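Local coordinates for protein SSD1 (Saccharomyces cerevisiae S288C, PDB 7AM1) that binds mRNA untranslated regions and represses translation as a non-enzymatic RNase II family member, a pseudonuclease involved in the stress response, at residues A[527-532]-A[655-660]; A[635-640]-A[645-650]. One frame throughout, in Å; residues are numbered along the deposited sequence.

Interaction 1. Residues A[527-532]-A[655-660]; sequences SLDDEK and PIYTHF
Asp529 and His659 reach toward each other from opposite directions, and a hydrogen bond from His659 NE2 to Asp529 OD2, 2.8 Å long and nearly straight at 167°, joins them. The imidazole gives its N-H almost exactly in its own plane. The carboxylate stands steeply to that ring, its plane turned by 81°, and OD2 is met on its syn side but tilted out of the carboxylate plane. Beside it, Tyr657 presents a ring edge: CE2 lies 3.7 Å from Asp529 OD2. One water bridges these two residues, donating to Asp529 OD2 and lying 2.5 Å from Tyr657 OH. With CG anti to the backbone N (chi1 -171°), Asp529 extends from helix 523-529 toward the loop carrying both rings. OD2 thus holds a ring N-H and a water, while OD1 takes His649 NE2 and a salt bridge from Arg575, so both oxygens of this buried carboxylate are engaged and its rotation is fixed. The histidine is held at its other nitrogen too, ND1 meeting Tyr636 OH; Tyr657 OH also has Asn557 as a partner. The arrangement is a buried His-carboxylate pair with a water-bridged tyrosine, tying helix 523-529 to the loop before helix 668-681 inside the RNB domain.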
loop_
_atom_site.group_PDB
_atom_site.type_symbol
_atom_site.label_atom_id
_atom_site.label_comp_id
_atom_site.label_asym_id
_atom_site.label_seq_id
_atom_site.Cartn_x
_atom_site.Cartn_y
_atom_site.Cartn_z
ATOM N N SER A 527 -0.167 -5.437 4.503
ATOM C CA SER A 527 -0.714 -4.274 3.813
ATOM C C SER A 527 -1.453 -4.652 2.537
ATOM O O SER A 527 -2.176 -3.813 1.990
ATOM C CB SER A 527 0.393 -3.249 3.508
ATOM O OG SER A 527 1.172 -3.615 2.385
ATOM N N LEU A 528 -1.278 -5.877 2.039
ATOM C CA LEU A 528 -2.143 -6.362 0.974
ATOM C C LEU A 528 -3.581 -6.536 1.443
ATOM O O LEU A 528 -4.493 -6.504 0.614
ATOM C CB LEU A 528 -1.628 -7.689 0.420
ATOM C CG LEU A 528 -0.315 -7.641 -0.363
ATOM C CD1 LEU A 528 0.205 -9.056 -0.598
ATOM C CD2 LEU A 528 -0.495 -6.901 -1.692
ATOM N N ASP A 529 -3.812 -6.722 2.744
ATOM C CA ASP A 529 -5.175 -6.915 3.214
ATOM C C ASP A 529 -5.778 -5.685 3.873
ATOM O O ASP A 529 -6.980 -5.454 3.731
ATOM C CB ASP A 529 -5.262 -8.072 4.214
ATOM C CG ASP A 529 -6.694 -8.421 4.549
ATOM O OD1 ASP A 529 -7.397 -8.912 3.638
ATOM O OD2 ASP A 529 -7.123 -8.180 5.699
ATOM N N ASP A 530 -4.981 -4.867 4.550
ATOM C CA ASP A 530 -5.533 -3.824 5.400
ATOM C C ASP A 530 -4.519 -2.697 5.508
ATOM O O ASP A 530 -3.365 -2.830 5.096
ATOM C CB ASP A 530 -5.887 -4.413 6.774
ATOM C CG ASP A 530 -6.954 -3.631 7.507
ATOM O OD1 ASP A 530 -7.566 -2.720 6.916
ATOM O OD2 ASP A 530 -7.170 -3.939 8.702
ATOM N N GLU A 531 -4.966 -1.574 6.058
ATOM C CA GLU A 531 -4.094 -0.437 6.307
ATOM C C GLU A 531 -3.813 -0.300 7.797
ATOM O O GLU A 531 -4.605 -0.724 8.643
ATOM C CB GLU A 531 -4.716 0.864 5.791
ATOM C CG GLU A 531 -5.123 0.830 4.323
ATOM C CD GLU A 531 -6.485 0.207 4.100
ATOM O OE1 GLU A 531 -6.554 -0.821 3.393
ATOM O OE2 GLU A 531 -7.487 0.738 4.638
ATOM N N LYS A 532 -2.695 0.351 8.106
ATOM C CA LYS A 532 -2.368 0.662 9.488
ATOM C C LYS A 532 -3.328 1.720 10.016
ATOM O O LYS A 532 -3.802 2.587 9.275
ATOM C CB LYS A 532 -0.936 1.186 9.610
ATOM C CG LYS A 532 0.154 0.160 9.376
ATOM C CD LYS A 532 1.521 0.772 9.679
ATOM C CE LYS A 532 2.627 -0.259 9.583
ATOM N NZ LYS A 532 3.962 0.371 9.758
ATOM N N PRO A 655 -8.385 -20.448 3.665
ATOM C CA PRO A 655 -9.323 -20.894 2.619
ATOM C C PRO A 655 -10.527 -19.986 2.451
ATOM O O PRO A 655 -11.188 -20.040 1.403
ATOM C CB PRO A 655 -9.752 -22.288 3.104
ATOM C CG PRO A 655 -9.615 -22.214 4.589
ATOM C CD PRO A 655 -8.445 -21.309 4.863
ATOM N N ILE A 656 -10.853 -19.182 3.460
ATOM C CA ILE A 656 -11.976 -18.257 3.386
ATOM C C ILE A 656 -11.708 -17.149 4.391
ATOM O O ILE A 656 -11.027 -17.358 5.399
ATOM C CB ILE A 656 -13.316 -18.987 3.652
ATOM C CG1 ILE A 656 -14.506 -18.125 3.222
ATOM C CG2 ILE A 656 -13.444 -19.366 5.125
ATOM C CD1 ILE A 656 -15.828 -18.897 3.186
ATOM N N TYR A 657 -12.222 -15.959 4.103
ATOM C CA TYR A 657 -11.920 -14.803 4.934
ATOM C C TYR A 657 -12.986 -13.748 4.695
ATOM O O TYR A 657 -13.708 -13.779 3.695
ATOM C CB TYR A 657 -10.513 -14.259 4.623
ATOM C CG TYR A 657 -9.906 -13.391 5.706
ATOM C CD1 TYR A 657 -9.638 -13.915 6.970
ATOM C CD2 TYR A 657 -9.555 -12.066 5.458
ATOM C CE1 TYR A 657 -9.083 -13.140 7.964
ATOM C CE2 TYR A 657 -8.991 -11.281 6.452
ATOM C CZ TYR A 657 -8.757 -11.829 7.705
ATOM O OH TYR A 657 -8.197 -11.069 8.709
ATOM N N THR A 658 -13.082 -12.823 5.643
ATOM C CA THR A 658 -13.868 -11.609 5.475
ATOM C C THR A 658 -13.374 -10.589 6.492
ATOM O O THR A 658 -12.392 -10.824 7.207
ATOM C CB THR A 658 -15.372 -11.863 5.629
ATOM O OG1 THR A 658 -16.082 -10.681 5.229
ATOM C CG2 THR A 658 -15.738 -12.201 7.066
ATOM N N HIS A 659 -14.066 -9.455 6.567
ATOM C CA HIS A 659 -13.703 -8.370 7.467
ATOM C C HIS A 659 -14.842 -8.103 8.437
ATOM O O HIS A 659 -15.943 -7.718 8.027
ATOM C CB HIS A 659 -13.342 -7.109 6.684
ATOM C CG HIS A 659 -11.904 -7.053 6.282
ATOM N ND1 HIS A 659 -11.381 -6.017 5.540
ATOM C CD2 HIS A 659 -10.874 -7.897 6.530
ATOM C CE1 HIS A 659 -10.095 -6.234 5.334
ATOM N NE2 HIS A 659 -9.760 -7.364 5.930
ATOM N N PHE A 660 -14.554 -8.296 9.723
ATOM C CA PHE A 660 -15.522 -8.189 10.805
ATOM C C PHE A 660 -15.008 -7.378 11.986
ATOM O O PHE A 660 -15.832 -6.822 12.723
ATOM C CB PHE A 660 -15.919 -9.606 11.266
ATOM C CG PHE A 660 -16.546 -9.688 12.637
ATOM C CD1 PHE A 660 -17.925 -9.629 12.790
ATOM C CD2 PHE A 660 -15.763 -9.894 13.765
ATOM C CE1 PHE A 660 -18.506 -9.733 14.047
ATOM C CE2 PHE A 660 -16.339 -9.998 15.025
ATOM C CZ PHE A 660 -17.713 -9.919 15.164
HETATM O O HOH W 1 -7.306 -8.716 8.301
#

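Interaction 2. Residues A[635-640]-A[645-650]; sequences RYFIAG and DQYGHY
Tyr647 reaches across to the strand 635-638 and the turn after it, touching Phe637 through ring atoms CD1 and CE1 and Ala639 through its hydroxyl. The polar part is one hydrogen bond: Tyr647 OH donates to Ala639 O at 2.7 Å. The carbonyl is approached from above its plane, at a C=O...donor angle of 108°, while the oxygen itself lies near the plane of the tyrosine ring. Tyr647 CG is anti to the carbonyl carbon and beside the backbone N (chi1 -70°), a setting that swings the ring across to 635-640 and brings the hydroxyl to Ala639 O. Strand 635-638 pairs antiparallel with strand 573-576 in a two-stranded sheet of the RNB domain; the contact lays the loop that follows back against strand 635-638 and the turn after it. Phe637 and Ala639 also touch Leu574 of the partner strand. The apolar part is carried by the two aromatic rings and a methyl group. Phe637 and Tyr647 cross at about a right angle as side chains, yet their rings are oblique, planes at 45° and centroids 5.3 Å apart. The approach runs through the far end of Phe637, where CE2 comes within 3.4 Å of Tyr647 CD1, and Phe637 CZ lies 3.5 Å from Tyr647 CD1. Ala639 CB sits at the hydroxyl end of the phenol, 3.3 Å from Tyr647 OH and 3.8 Å from Tyr647 CZ. Replacing Tyr647 by an alanine would probably leave Ala639 O without its hydroxyl donor and strip Phe637 of the ring against which CE2 and CZ rest. Outside the two segments, Tyr647 also meets Tyr565 of helix 544-568 edge-to-face, and Gln646 O accepts a hydrogen bond from Arg576 NH1.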
loop_
_atom_site.group_PDB
_atom_site.type_symbol
_atom_site.label_atom_id
_atom_site.label_comp_id
_atom_site.label_asym_id
_atom_site.label_seq_id
_atom_site.Cartn_x
_atom_site.Cartn_y
_atom_site.Cartn_z
ATOM N N ARG A 635 -9.495 -8.437 -2.158
ATOM C CA ARG A 635 -10.738 -7.879 -2.676
ATOM C C ARG A 635 -11.934 -8.408 -1.899
ATOM O O ARG A 635 -12.055 -9.619 -1.697
ATOM C CB ARG A 635 -10.943 -8.231 -4.155
ATOM C CG ARG A 635 -9.769 -7.920 -5.056
ATOM C CD ARG A 635 -10.117 -8.185 -6.513
ATOM N NE ARG A 635 -10.654 -6.973 -7.129
ATOM C CZ ARG A 635 -11.946 -6.666 -7.224
ATOM N NH1 ARG A 635 -12.879 -7.482 -6.747
ATOM N NH2 ARG A 635 -12.306 -5.528 -7.800
ATOM N N TYR A 636 -12.829 -7.514 -1.490
ATOM C CA TYR A 636 -14.159 -7.951 -1.098
ATOM C C TYR A 636 -14.890 -8.523 -2.310
ATOM O O TYR A 636 -14.681 -8.092 -3.449
ATOM C CB TYR A 636 -14.976 -6.802 -0.513
ATOM C CG TYR A 636 -14.371 -6.136 0.700
ATOM C CD1 TYR A 636 -14.204 -6.828 1.895
ATOM C CD2 TYR A 636 -14.002 -4.804 0.658
ATOM C CE1 TYR A 636 -13.662 -6.209 3.009
ATOM C CE2 TYR A 636 -13.466 -4.179 1.751
ATOM C CZ TYR A 636 -13.291 -4.879 2.926
ATOM O OH TYR A 636 -12.751 -4.238 4.017
ATOM N N PHE A 637 -15.764 -9.495 -2.054
ATOM C CA PHE A 637 -16.557 -10.114 -3.108
ATOM C C PHE A 637 -17.767 -10.791 -2.480
ATOM O O PHE A 637 -17.794 -11.063 -1.277
ATOM C CB PHE A 637 -15.743 -11.130 -3.913
ATOM C CG PHE A 637 -15.449 -12.403 -3.164
ATOM C CD1 PHE A 637 -14.441 -12.449 -2.212
ATOM C CD2 PHE A 637 -16.191 -13.549 -3.403
ATOM C CE1 PHE A 637 -14.170 -13.622 -1.520
ATOM C CE2 PHE A 637 -15.926 -14.722 -2.719
ATOM C CZ PHE A 637 -14.916 -14.759 -1.776
ATOM N N ILE A 638 -18.771 -11.057 -3.312
ATOM C CA ILE A 638 -19.974 -11.767 -2.890
ATOM C C ILE A 638 -19.834 -13.226 -3.297
ATOM O O ILE A 638 -19.569 -13.532 -4.467
ATOM C CB ILE A 638 -21.236 -11.133 -3.501
ATOM C CG1 ILE A 638 -21.289 -9.639 -3.164
ATOM C CG2 ILE A 638 -22.494 -11.859 -3.025
ATOM C CD1 ILE A 638 -21.180 -9.325 -1.679
ATOM N N ALA A 639 -20.040 -14.128 -2.333
ATOM C CA ALA A 639 -19.664 -15.525 -2.514
ATOM C C ALA A 639 -20.277 -16.122 -3.771
ATOM O O ALA A 639 -19.621 -16.893 -4.481
ATOM C CB ALA A 639 -20.070 -16.343 -1.284
ATOM N N GLY A 640 -21.535 -15.792 -4.058
ATOM C CA GLY A 640 -22.217 -16.366 -5.203
ATOM C C GLY A 640 -21.670 -15.930 -6.544
ATOM O O GLY A 640 -22.000 -16.551 -7.559
ATOM N N ASP A 645 -14.053 -22.676 -5.138
ATOM C CA ASP A 645 -12.670 -23.127 -5.121
ATOM C C ASP A 645 -11.678 -21.971 -5.143
ATOM O O ASP A 645 -10.471 -22.211 -5.031
ATOM C CB ASP A 645 -12.404 -24.036 -6.325
ATOM C CG ASP A 645 -13.005 -25.420 -6.161
ATOM O OD1 ASP A 645 -13.289 -25.823 -5.015
ATOM O OD2 ASP A 645 -13.203 -26.102 -7.188
ATOM N N GLN A 646 -12.157 -20.729 -5.262
ATOM C CA GLN A 646 -11.287 -19.565 -5.396
ATOM C C GLN A 646 -11.602 -18.507 -4.345
ATOM O O GLN A 646 -11.421 -17.308 -4.586
ATOM C CB GLN A 646 -11.397 -18.976 -6.802
ATOM C CG GLN A 646 -10.995 -19.947 -7.903
ATOM C CD GLN A 646 -9.553 -20.406 -7.777
ATOM O OE1 GLN A 646 -8.699 -19.681 -7.265
ATOM N NE2 GLN A 646 -9.277 -21.620 -8.239
ATOM N N TYR A 647 -12.060 -18.935 -3.171
ATOM C CA TYR A 647 -12.299 -18.042 -2.046
ATOM C C TYR A 647 -11.038 -17.757 -1.238
ATOM O O TYR A 647 -11.089 -16.950 -0.303
ATOM C CB TYR A 647 -13.354 -18.643 -1.112
ATOM C CG TYR A 647 -14.777 -18.692 -1.631
ATOM C CD1 TYR A 647 -15.152 -18.080 -2.826
ATOM C CD2 TYR A 647 -15.754 -19.358 -0.905
ATOM C CE1 TYR A 647 -16.464 -18.135 -3.271
ATOM C CE2 TYR A 647 -17.051 -19.421 -1.339
ATOM C CZ TYR A 647 -17.410 -18.813 -2.515
ATOM O OH TYR A 647 -18.723 -18.895 -2.918
ATOM N N GLY A 648 -9.917 -18.388 -1.576
ATOM C CA GLY A 648 -8.756 -18.338 -0.714
ATOM C C GLY A 648 -8.123 -16.961 -0.642
ATOM O O GLY A 648 -8.207 -16.149 -1.565
ATOM N N HIS A 649 -7.503 -16.702 0.503
ATOM C CA HIS A 649 -6.720 -15.496 0.766
ATOM C C HIS A 649 -5.266 -15.961 0.816
ATOM O O HIS A 649 -4.799 -16.461 1.847
ATOM C CB HIS A 649 -7.172 -14.838 2.063
ATOM C CG HIS A 649 -6.716 -13.420 2.225
ATOM N ND1 HIS A 649 -5.389 -13.053 2.205
ATOM C CD2 HIS A 649 -7.417 -12.282 2.443
ATOM C CE1 HIS A 649 -5.292 -11.747 2.386
ATOM N NE2 HIS A 649 -6.510 -11.255 2.537
ATOM N N TYR A 650 -4.567 -15.824 -0.314
ATOM C CA TYR A 650 -3.234 -16.404 -0.453
ATOM C C TYR A 650 -2.272 -15.856 0.596
ATOM O O TYR A 650 -1.577 -16.620 1.275
ATOM C CB TYR A 650 -2.696 -16.139 -1.863
ATOM C CG TYR A 650 -1.304 -16.679 -2.112
ATOM C CD1 TYR A 650 -1.109 -17.968 -2.597
ATOM C CD2 TYR A 650 -0.184 -15.897 -1.866
ATOM C CE1 TYR A 650 0.167 -18.461 -2.827
ATOM C CE2 TYR A 650 1.091 -16.379 -2.090
ATOM C CZ TYR A 650 1.264 -17.658 -2.570
ATOM O OH TYR A 650 2.542 -18.121 -2.786
#

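In the fold
From the N terminus, the chain first passes 527-532 on helix 523-529, then runs through helix 544-568, strand 573-576 and three more helices to strand 635-638. Interaction 2 closes a short loop there, bringing 645-650 back to 635-640 with four residues between. The chain then reaches 655-660, where interaction 1 closes a far longer loop of 122 residues, so interaction 2 is nested inside it. Their centres lie about 11 Å apart, and they are joined by two probable hydrogen bonds, His659 to Tyr636 and Asp529 to His649, and by packing of Pro655 O on Tyr647 CB. Together they tie the helix, the two-stranded sheet and the loop before helix 668-681 within the RNB domain.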